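Protein-S-isoprenylcysteine O-methyltransferase (Tribolium castaneum, PDB 5V7P) catalyses the S-adenosyl-L-methionine-dependent methylation of the C-terminal carboxylate of isoprenylated cysteine in proteins, as an integral membrane enzyme of the endoplasmic reticulum. Local coordinates at residues A[240-251]-A[271-279]. Sequence-based numbering, arbitrary orientation.
With D10 (decane), chain G; MPG ([(Z)-octadec-9-enyl] (2R)-2,3-bis(oxidanyl)propanoate), chain V; SAH (S-adenosyl-L-homocysteine), chain C.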
ATOM      1  N   TRP A 240      -9.365  -7.973  -4.532  1.00 21.93           N
ATOM      2  CA  TRP A 240     -10.738  -7.513  -4.710  1.00 23.84           C
ATOM      3  C   TRP A 240     -11.397  -7.191  -3.374  1.00 29.47           C
ATOM      4  O   TRP A 240     -12.023  -6.135  -3.216  1.00 22.45           O
ATOM      5  CB  TRP A 240     -11.539  -8.573  -5.464  1.00 20.55           C
ATOM      6  CG  TRP A 240     -12.962  -8.194  -5.710  1.00 29.76           C
ATOM      7  CD1 TRP A 240     -13.452  -7.500  -6.777  1.00 24.20           C
ATOM      8  CD2 TRP A 240     -14.084  -8.490  -4.872  1.00 29.11           C
ATOM      9  NE1 TRP A 240     -14.811  -7.344  -6.654  1.00 28.12           N
ATOM     10  CE2 TRP A 240     -15.225  -7.943  -5.492  1.00 29.01           C
ATOM     11  CE3 TRP A 240     -14.235  -9.165  -3.657  1.00 31.01           C
ATOM     12  CZ2 TRP A 240     -16.499  -8.048  -4.939  1.00 34.81           C
ATOM     13  CZ3 TRP A 240     -15.499  -9.269  -3.110  1.00 38.32           C
ATOM     14  CH2 TRP A 240     -16.615  -8.714  -3.749  1.00 34.14           C
ATOM     15  N   MET A 241     -11.276  -8.092  -2.396  1.00 25.77           N
ATOM     16  CA  MET A 241     -11.940  -7.869  -1.116  0.50 26.75           C
ATOM     17  C   MET A 241     -11.331  -6.695  -0.361  1.00 24.04           C
ATOM     18  O   MET A 241     -12.047  -5.990   0.359  1.00 34.75           O
ATOM     19  CB  MET A 241     -11.891  -9.137  -0.260  0.50 28.02           C
ATOM     20  CG  MET A 241     -10.522  -9.486   0.333  0.50 33.04           C
ATOM     21  SD  MET A 241     -10.651 -10.654   1.702  0.50 38.21           S
ATOM     22  CE  MET A 241     -11.514  -9.674   2.928  0.50 35.60           C
ATOM     23  N   PHE A 242     -10.026  -6.464  -0.511  1.00 23.31           N
ATOM     24  CA  PHE A 242      -9.401  -5.342   0.180  1.00 21.94           C
ATOM     25  C   PHE A 242      -9.926  -4.013  -0.347  1.00 24.40           C
ATOM     26  O   PHE A 242     -10.211  -3.099   0.435  1.00 20.38           O
ATOM     27  CB  PHE A 242      -7.881  -5.415   0.035  1.00 19.46           C
ATOM     28  CG  PHE A 242      -7.159  -4.257   0.665  1.00 31.81           C
ATOM     29  CD1 PHE A 242      -6.966  -4.204   2.038  1.00 25.16           C
ATOM     30  CD2 PHE A 242      -6.671  -3.221  -0.115  1.00 31.07           C
ATOM     31  CE1 PHE A 242      -6.301  -3.140   2.619  1.00 28.74           C
ATOM     32  CE2 PHE A 242      -6.006  -2.153   0.461  1.00 34.80           C
ATOM     33  CZ  PHE A 242      -5.821  -2.113   1.829  1.00 30.06           C
ATOM     34  N   PHE A 243     -10.066  -3.886  -1.666  1.00 25.03           N
ATOM     35  CA  PHE A 243     -10.551  -2.637  -2.241  1.00 28.91           C
ATOM     36  C   PHE A 243     -12.053  -2.470  -2.060  1.00 27.32           C
ATOM     37  O   PHE A 243     -12.541  -1.336  -2.010  1.00 27.05           O
ATOM     38  CB  PHE A 243     -10.175  -2.560  -3.724  1.00 23.62           C
ATOM     39  CG  PHE A 243      -8.717  -2.265  -3.964  1.00 26.51           C
ATOM     40  CD1 PHE A 243      -8.107  -1.180  -3.353  1.00 18.04           C
ATOM     41  CD2 PHE A 243      -7.954  -3.080  -4.787  1.00 21.73           C
ATOM     42  CE1 PHE A 243      -6.771  -0.908  -3.565  1.00 21.56           C
ATOM     43  CE2 PHE A 243      -6.615  -2.810  -5.003  1.00 24.98           C
ATOM     44  CZ  PHE A 243      -6.023  -1.724  -4.390  1.00 16.93           C
ATOM     45  N   LYS A 244     -12.799  -3.570  -1.948  1.00 23.72           N
ATOM     46  CA  LYS A 244     -14.211  -3.461  -1.598  1.00 34.12           C
ATOM     47  C   LYS A 244     -14.378  -2.832  -0.220  1.00 24.85           C
ATOM     48  O   LYS A 244     -15.134  -1.870  -0.050  1.00 28.91           O
ATOM     49  CB  LYS A 244     -14.878  -4.835  -1.645  1.00 30.86           C
ATOM     50  CG  LYS A 244     -16.335  -4.830  -1.179  1.00 31.60           C
ATOM     51  CD  LYS A 244     -16.975  -6.199  -1.330  1.00 36.91           C
ATOM     52  CE  LYS A 244     -18.456  -6.170  -0.977  1.00 43.21           C
ATOM     53  NZ  LYS A 244     -18.711  -6.347   0.481  1.00 56.61           N
ATOM     54  N   GLU A 245     -13.674  -3.366   0.781  1.00 23.35           N
ATOM     55  CA  GLU A 245     -13.712  -2.775   2.114  1.00 26.06           C
ATOM     56  C   GLU A 245     -13.208  -1.338   2.088  1.00 22.58           C
ATOM     57  O   GLU A 245     -13.858  -0.428   2.614  1.00 19.93           O
ATOM     58  CB  GLU A 245     -12.881  -3.611   3.089  1.00 27.45           C
ATOM     59  CG  GLU A 245     -13.525  -4.923   3.506  1.00 44.56           C
ATOM     60  CD  GLU A 245     -12.735  -5.638   4.588  1.00 47.04           C
ATOM     61  OE1 GLU A 245     -12.373  -6.816   4.380  1.00 65.25           O
ATOM     62  OE2 GLU A 245     -12.466  -5.020   5.640  1.00 33.54           O
ATOM     63  N   ARG A 246     -12.045  -1.117   1.473  1.00 26.73           N
ATOM     64  CA  ARG A 246     -11.447   0.215   1.466  1.00 26.54           C
ATOM     65  C   ARG A 246     -12.366   1.225   0.790  1.00 25.25           C
ATOM     66  O   ARG A 246     -12.610   2.313   1.323  1.00 27.23           O
ATOM     67  CB  ARG A 246     -10.086   0.166   0.769  1.00 18.94           C
ATOM     68  CG  ARG A 246      -9.272   1.441   0.901  1.00 23.80           C
ATOM     69  CD  ARG A 246      -7.945   1.317   0.177  1.00 19.78           C
ATOM     70  NE  ARG A 246      -7.112   2.506   0.335  1.00 19.81           N
ATOM     71  CZ  ARG A 246      -6.171   2.666   1.261  1.00 22.60           C
ATOM     72  NH1 ARG A 246      -5.912   1.712   2.143  1.00 24.18           N
ATOM     73  NH2 ARG A 246      -5.478   3.797   1.301  1.00 24.46           N
ATOM     74  N   ILE A 247     -12.889   0.879  -0.390  1.00 22.14           N
ATOM     75  CA  ILE A 247     -13.755   1.801  -1.121  1.00 20.70           C
ATOM     76  C   ILE A 247     -15.009   2.111  -0.317  1.00 28.22           C
ATOM     77  O   ILE A 247     -15.482   3.254  -0.293  1.00 21.80           O
ATOM     78  CB  ILE A 247     -14.097   1.222  -2.507  1.00 15.24           C
ATOM     79  CG1 ILE A 247     -12.890   1.364  -3.440  1.00 22.89           C
ATOM     80  CG2 ILE A 247     -15.328   1.912  -3.112  1.00 25.93           C
ATOM     81  CD1 ILE A 247     -13.037   0.654  -4.769  1.00 28.82           C
ATOM     82  N   TYR A 248     -15.570   1.101   0.350  1.00 22.35           N
ATOM     83  CA  TYR A 248     -16.830   1.285   1.061  1.00 23.63           C
ATOM     84  C   TYR A 248     -16.699   2.355   2.137  1.00 27.60           C
ATOM     85  O   TYR A 248     -17.488   3.307   2.184  1.00 24.80           O
ATOM     86  CB  TYR A 248     -17.282  -0.043   1.669  1.00 20.94           C
ATOM     87  CG  TYR A 248     -18.689  -0.021   2.216  1.00 28.46           C
ATOM     88  CD1 TYR A 248     -19.785  -0.087   1.366  1.00 31.24           C
ATOM     89  CD2 TYR A 248     -18.924   0.056   3.584  1.00 40.67           C
ATOM     90  CE1 TYR A 248     -21.076  -0.071   1.860  1.00 38.38           C
ATOM     91  CE2 TYR A 248     -20.212   0.072   4.088  1.00 38.60           C
ATOM     92  CZ  TYR A 248     -21.284   0.007   3.221  1.00 33.76           C
ATOM     93  OH  TYR A 248     -22.567   0.023   3.715  1.00 49.63           O
ATOM     94  N   ILE A 249     -15.702   2.216   3.014  1.00 24.75           N
ATOM     95  CA  ILE A 249     -15.478   3.226   4.042  1.00 22.27           C
ATOM     96  C   ILE A 249     -15.040   4.541   3.412  1.00 32.50           C
ATOM     97  O   ILE A 249     -15.383   5.622   3.908  1.00 25.64           O
ATOM     98  CB  ILE A 249     -14.440   2.723   5.065  1.00 19.48           C
ATOM     99  CG1 ILE A 249     -14.257   3.729   6.207  1.00 34.77           C
ATOM    100  CG2 ILE A 249     -13.101   2.444   4.398  1.00 33.22           C
ATOM    101  CD1 ILE A 249     -15.458   3.850   7.119  1.00 39.85           C
ATOM    102  N   GLU A 250     -14.282   4.475   2.315  1.00 27.80           N
ATOM    103  CA  GLU A 250     -13.733   5.685   1.713  1.00 20.90           C
ATOM    104  C   GLU A 250     -14.833   6.564   1.134  1.00 28.07           C
ATOM    105  O   GLU A 250     -14.792   7.791   1.275  1.00 19.47           O
ATOM    106  CB  GLU A 250     -12.715   5.306   0.638  1.00 25.13           C
ATOM    107  CG  GLU A 250     -12.120   6.484  -0.113  1.00 27.42           C
ATOM    108  CD  GLU A 250     -10.894   6.097  -0.920  1.00 32.03           C
ATOM    109  OE1 GLU A 250     -10.216   5.120  -0.540  1.00 28.05           O
ATOM    110  OE2 GLU A 250     -10.610   6.762  -1.937  1.00 26.22           O
ATOM    111  N   GLU A 251     -15.827   5.957   0.487  1.00 23.99           N
ATOM    112  CA  GLU A 251     -16.914   6.728  -0.099  1.00 27.42           C
ATOM    113  C   GLU A 251     -17.896   7.243   0.942  1.00 30.63           C
ATOM    114  O   GLU A 251     -18.568   8.250   0.694  1.00 31.68           O
ATOM    115  CB  GLU A 251     -17.653   5.887  -1.139  1.00 26.46           C
ATOM    116  CG  GLU A 251     -16.833   5.602  -2.383  1.00 16.28           C
ATOM    117  CD  GLU A 251     -17.672   5.070  -3.527  1.00 26.27           C
ATOM    118  OE1 GLU A 251     -18.838   4.691  -3.286  1.00 33.65           O
ATOM    119  OE2 GLU A 251     -17.170   5.034  -4.669  1.00 25.98           O
ATOM    120  N   THR A 271     -17.189   2.542 -10.010  1.00 31.87           N
ATOM    121  CA  THR A 271     -15.944   2.451  -9.252  1.00 26.34           C
ATOM    122  C   THR A 271     -14.772   2.085 -10.154  1.00 18.49           C
ATOM    123  O   THR A 271     -13.665   2.609  -9.987  1.00 22.12           O
ATOM    124  CB  THR A 271     -16.083   1.427  -8.125  1.00 24.85           C
ATOM    125  OG1 THR A 271     -16.356   0.131  -8.675  1.00 28.24           O
ATOM    126  CG2 THR A 271     -17.201   1.823  -7.165  1.00 24.99           C
ATOM    127  N   GLY A 272     -14.990   1.183 -11.107  1.00 25.83           N
ATOM    128  CA  GLY A 272     -13.950   0.728 -12.007  1.00 25.52           C
ATOM    129  C   GLY A 272     -13.489  -0.690 -11.758  1.00 31.31           C
ATOM    130  O   GLY A 272     -12.810  -1.260 -12.621  1.00 32.00           O
ATOM    131  N   ILE A 273     -13.827  -1.277 -10.619  1.00 21.69           N
ATOM    132  CA  ILE A 273     -13.509  -2.669 -10.313  1.00 28.63           C
ATOM    133  C   ILE A 273     -14.804  -3.469 -10.392  1.00 22.45           C
ATOM    134  O   ILE A 273     -15.796  -3.075  -9.770  1.00 22.96           O
ATOM    135  CB  ILE A 273     -12.858  -2.824  -8.926  1.00 24.27           C
ATOM    136  CG1 ILE A 273     -11.508  -2.099  -8.908  1.00 24.24           C
ATOM    137  CG2 ILE A 273     -12.676  -4.308  -8.583  1.00 24.05           C
ATOM    138  CD1 ILE A 273     -10.795  -2.116  -7.568  1.00 21.82           C
ATOM    139  N   PRO A 274     -14.843  -4.580 -11.128  1.00 18.74           N
ATOM    140  CA  PRO A 274     -16.106  -5.317 -11.268  1.00 26.57           C
ATOM    141  C   PRO A 274     -16.650  -5.789  -9.926  1.00 36.99           C
ATOM    142  O   PRO A 274     -15.904  -6.226  -9.047  1.00 23.13           O
ATOM    143  CB  PRO A 274     -15.729  -6.502 -12.166  1.00 39.62           C
ATOM    144  CG  PRO A 274     -14.506  -6.065 -12.884  1.00 37.71           C
ATOM    145  CD  PRO A 274     -13.765  -5.189 -11.927  1.00 20.80           C
ATOM    146  N   PHE A 275     -17.974  -5.698  -9.784  1.00 39.40           N
ATOM    147  CA  PHE A 275     -18.728  -6.208  -8.643  1.00 30.13           C
ATOM    148  C   PHE A 275     -18.492  -5.421  -7.360  1.00 29.98           C
ATOM    149  O   PHE A 275     -18.868  -5.892  -6.279  1.00 32.52           O
ATOM    150  CB  PHE A 275     -18.430  -7.691  -8.387  1.00 28.02           C
ATOM    151  CG  PHE A 275     -18.757  -8.579  -9.548  1.00 38.97           C
ATOM    152  CD1 PHE A 275     -20.026  -9.113  -9.692  1.00 37.96           C
ATOM    153  CD2 PHE A 275     -17.799  -8.878 -10.501  1.00 36.48           C
ATOM    154  CE1 PHE A 275     -20.332  -9.930 -10.763  1.00 38.08           C
ATOM    155  CE2 PHE A 275     -18.098  -9.692 -11.574  1.00 47.52           C
ATOM    156  CZ  PHE A 275     -19.367 -10.219 -11.705  1.00 43.28           C
ATOM    157  N   ILE A 276     -17.879  -4.242  -7.439  1.00 29.15           N
ATOM    158  CA  ILE A 276     -17.738  -3.345  -6.295  1.00 32.11           C
ATOM    159  C   ILE A 276     -18.587  -2.111  -6.561  1.00 33.74           C
ATOM    160  O   ILE A 276     -18.309  -1.344  -7.492  1.00 24.93           O
ATOM    161  CB  ILE A 276     -16.271  -2.967  -6.045  1.00 34.22           C
ATOM    162  CG1 ILE A 276     -15.468  -4.221  -5.671  1.00 35.00           C
ATOM    163  CG2 ILE A 276     -16.170  -1.901  -4.949  1.00 31.07           C
ATOM    164  CD1 ILE A 276     -14.009  -3.972  -5.307  1.00 28.46           C
ATOM    165  N   GLU A 277     -19.615  -1.916  -5.739  1.00 35.54           N
ATOM    166  CA  GLU A 277     -20.547  -0.814  -5.937  1.00 41.53           C
ATOM    167  C   GLU A 277     -20.154   0.439  -5.169  1.00 35.09           C
ATOM    168  O   GLU A 277     -20.413   1.551  -5.641  1.00 41.06           O
ATOM    169  CB  GLU A 277     -21.959  -1.235  -5.518  1.00 46.19           C
ATOM    170  CG  GLU A 277     -22.558  -2.357  -6.353  1.00 61.20           C
ATOM    171  CD  GLU A 277     -22.568  -2.041  -7.836  1.00 65.37           C
ATOM    172  OE1 GLU A 277     -22.060  -2.867  -8.626  1.00 65.24           O
ATOM    173  OE2 GLU A 277     -23.075  -0.961  -8.208  1.00 58.52           O
ATOM    174  N   GLY A 278     -19.531   0.285  -4.010  1.00 30.83           N
ATOM    175  CA  GLY A 278     -19.212   1.408  -3.157  1.00 34.83           C
ATOM    176  C   GLY A 278     -20.250   1.613  -2.072  1.00 31.48           C
ATOM    177  O   GLY A 278     -21.021   0.717  -1.720  1.00 31.68           O
ATOM    178  N   TYR A 279     -20.263   2.833  -1.534  1.00 35.12           N
ATOM    179  CA  TYR A 279     -21.226   3.205  -0.496  1.00 35.86           C
ATOM    180  C   TYR A 279     -22.506   3.715  -1.160  1.00 38.81           C
ATOM    181  O   TYR A 279     -22.849   4.899  -1.125  1.00 37.20           O
ATOM    182  CB  TYR A 279     -20.621   4.239   0.444  1.00 33.94           C
ATOM    183  CG  TYR A 279     -21.314   4.311   1.786  1.00 37.30           C
ATOM    184  CD1 TYR A 279     -21.018   3.396   2.787  1.00 39.57           C
ATOM    185  CD2 TYR A 279     -22.263   5.289   2.051  1.00 37.48           C
ATOM    186  CE1 TYR A 279     -21.647   3.451   4.014  1.00 42.38           C
ATOM    187  CE2 TYR A 279     -22.898   5.353   3.276  1.00 37.75           C
ATOM    188  CZ  TYR A 279     -22.586   4.432   4.255  1.00 42.70           C
ATOM    189  OH  TYR A 279     -23.213   4.488   5.478  1.00 42.64           O
TER
HETATM  190  C1  D10 G 305     -19.872   0.526  -9.658  1.00 30.15           C
HETATM  191  C2  D10 G 305     -19.563  -0.592 -10.648  1.00 41.53           C
HETATM  192  C3  D10 G 305     -18.260  -0.268 -11.374  1.00 42.05           C
HETATM  193  C4  D10 G 305     -17.736  -1.521 -12.073  1.00 33.74           C
HETATM  194  C5  D10 G 305     -16.935  -1.101 -13.301  1.00 38.39           C
HETATM  195  C6  D10 G 305     -16.165  -2.299 -13.851  1.00 36.90           C
HETATM  196  C7  D10 G 305     -15.919  -2.096 -15.345  1.00 43.61           C
HETATM  197  C8  D10 G 305     -14.599  -2.754 -15.742  1.00 45.01           C
HETATM  198  C9  D10 G 305     -13.474  -1.728 -15.649  1.00 44.91           C
HETATM  199  C10 D10 G 305     -12.170  -2.433 -15.285  1.00 22.81           C
HETATM  200  C2  MPG V 320     -16.249 -11.656  -5.582  1.00 51.05           C
HETATM  201  C3  MPG V 320     -15.819 -11.890  -7.027  1.00 47.93           C
HETATM  202  C4  MPG V 320     -14.696 -10.923  -7.396  1.00 41.94           C
HETATM  203  C5  MPG V 320     -14.141 -11.318  -8.762  1.00 51.26           C
HETATM  204  C6  MPG V 320     -13.282 -10.186  -9.319  1.00 40.63           C
HETATM  205  C7  MPG V 320     -12.901 -10.506 -10.764  1.00 70.05           C
HETATM  206  C8  MPG V 320     -12.091  -9.354 -11.348  1.00 55.00           C
HETATM  207  C9  MPG V 320     -12.057  -9.490 -12.872  1.00 55.23           C
HETATM  208  C10 MPG V 320     -10.968  -9.732 -13.576  1.00 59.08           C
HETATM  209  C11 MPG V 320      -9.579  -9.903 -12.958  1.00 60.51           C
HETATM  210  C12 MPG V 320      -8.757 -10.856 -13.825  1.00 53.30           C
HETATM  211  O1  MPG V 320     -18.297 -11.462  -4.381  1.00 68.04           O
HETATM  212  C1  MPG V 320     -17.631 -12.257  -5.321  1.00 56.26           C
HETATM  213  CXD MPG V 320     -20.546 -11.029  -3.297  1.00 77.48           C
HETATM  214  O2  MPG V 320     -21.209 -11.708  -2.266  1.00 72.49           O
HETATM  215  C21 MPG V 320     -21.561 -10.567  -4.339  1.00 89.45           C
HETATM  216  O3  MPG V 320     -20.901 -10.298  -5.546  1.00 82.32           O
HETATM  217  O4  MPG V 320     -19.805 -13.103  -4.134  1.00 66.51           O
HETATM  218  CX3 MPG V 320     -19.536 -11.962  -3.964  1.00 67.29           C
HETATM  219  N   SAH C 301      -9.908   6.239  -4.403  1.00 23.78           N
HETATM  220  CA  SAH C 301      -9.205   7.169  -5.277  1.00 22.99           C
HETATM  221  CB  SAH C 301      -8.166   7.958  -4.488  1.00 24.15           C
HETATM  222  CG  SAH C 301      -7.233   7.106  -3.634  1.00 24.19           C
HETATM  223  SD  SAH C 301      -6.214   8.137  -2.546  1.00 21.82           S
HETATM  224  C   SAH C 301      -8.535   6.431  -6.433  1.00 28.54           C
HETATM  225  O   SAH C 301      -8.392   5.208  -6.410  1.00 18.10           O
HETATM  226  OXT SAH C 301      -8.118   7.037  -7.421  1.00 15.91           O
HETATM  227  C5' SAH C 301      -7.411   8.150  -1.180  1.00 20.06           C
HETATM  228  C4' SAH C 301      -7.906   9.545  -0.819  1.00 23.38           C
HETATM  229  O4' SAH C 301      -8.434  10.185  -1.962  1.00 27.18           O
HETATM  230  C3' SAH C 301      -9.019   9.464   0.215  1.00 33.18           C
HETATM  231  O3' SAH C 301      -8.670  10.180   1.378  1.00 27.33           O
HETATM  232  C2' SAH C 301     -10.242  10.065  -0.448  1.00 28.37           C
HETATM  233  O2' SAH C 301     -10.909  10.952   0.421  1.00 23.51           O
HETATM  234  C1' SAH C 301      -9.691  10.772  -1.683  1.00 27.19           C
HETATM  235  N9  SAH C 301     -10.567  10.662  -2.868  1.00 22.96           N
HETATM  236  C8  SAH C 301     -11.154   9.532  -3.376  1.00 25.75           C
HETATM  237  N7  SAH C 301     -11.863   9.865  -4.478  1.00 22.18           N
HETATM  238  C5  SAH C 301     -11.733  11.192  -4.683  1.00 21.39           C
HETATM  239  C6  SAH C 301     -12.246  12.041  -5.652  1.00 20.50           C
HETATM  240  N6  SAH C 301     -13.028  11.574  -6.621  1.00 20.73           N
HETATM  241  N1  SAH C 301     -11.934  13.381  -5.599  1.00 18.50           N
HETATM  242  C2  SAH C 301     -11.124  13.871  -4.598  1.00 21.16           C
HETATM  243  N3  SAH C 301     -10.621  13.021  -3.639  1.00 15.84           N
HETATM  244  C4  SAH C 301     -10.922  11.704  -3.682  1.00 20.18           C
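Trp240 packs against Ile276 where the long helix 231-258 meets the chain's C-terminal loop, which makes a type II beta turn from Ile273 to Ile276 and then runs along the helix. With CG of Trp240 anti to the backbone N (chi1 -180°), the indole lies between protein and lipid: MPG C4 sits over one face, the terminal CD1 of Ile276 over the other, a CH-pi contact 4.0 Å from the centroid of the five-membered ring. At the indole edge NE1 donates in the ring plane to Pro274 O (2.9 Å), meeting the carbonyl almost head-on at a C=O...N angle of 165°. A leucine in place of Trp240 would probably leave Pro274 O without this donor and the turn without the flat wall on which Ile276 rests. From CB outward, Ile276 divides its work: CG1 lies beside Trp240 NE1, CD1 reaches the helix backbone at Lys244 N (3.6 Å), and CG2 turns to Ile247 CD1. The carbonyl O of Ile276 accepts a hydrogen bond from Thr271 OG1 (2.7 Å), tying the turn back to the loop's start, where decane lies alongside. Farther along, Tyr248 and Tyr279 meet obliquely, with CD1 of Tyr279 over the Tyr248 ring. Neighbouring Glu250 binds the amino N of S-adenosylhomocysteine through OE2, while Glu251 uses both oxygens: OE2 hydrogen-bonds His209, itself a cofactor ligand, and makes a salt bridge with Arg208. Glu251 OE1 accepts a hydrogen bond from the backbone N of Tyr279 at 2.9 Å, from the anti side and 32° out of the carboxylate plane.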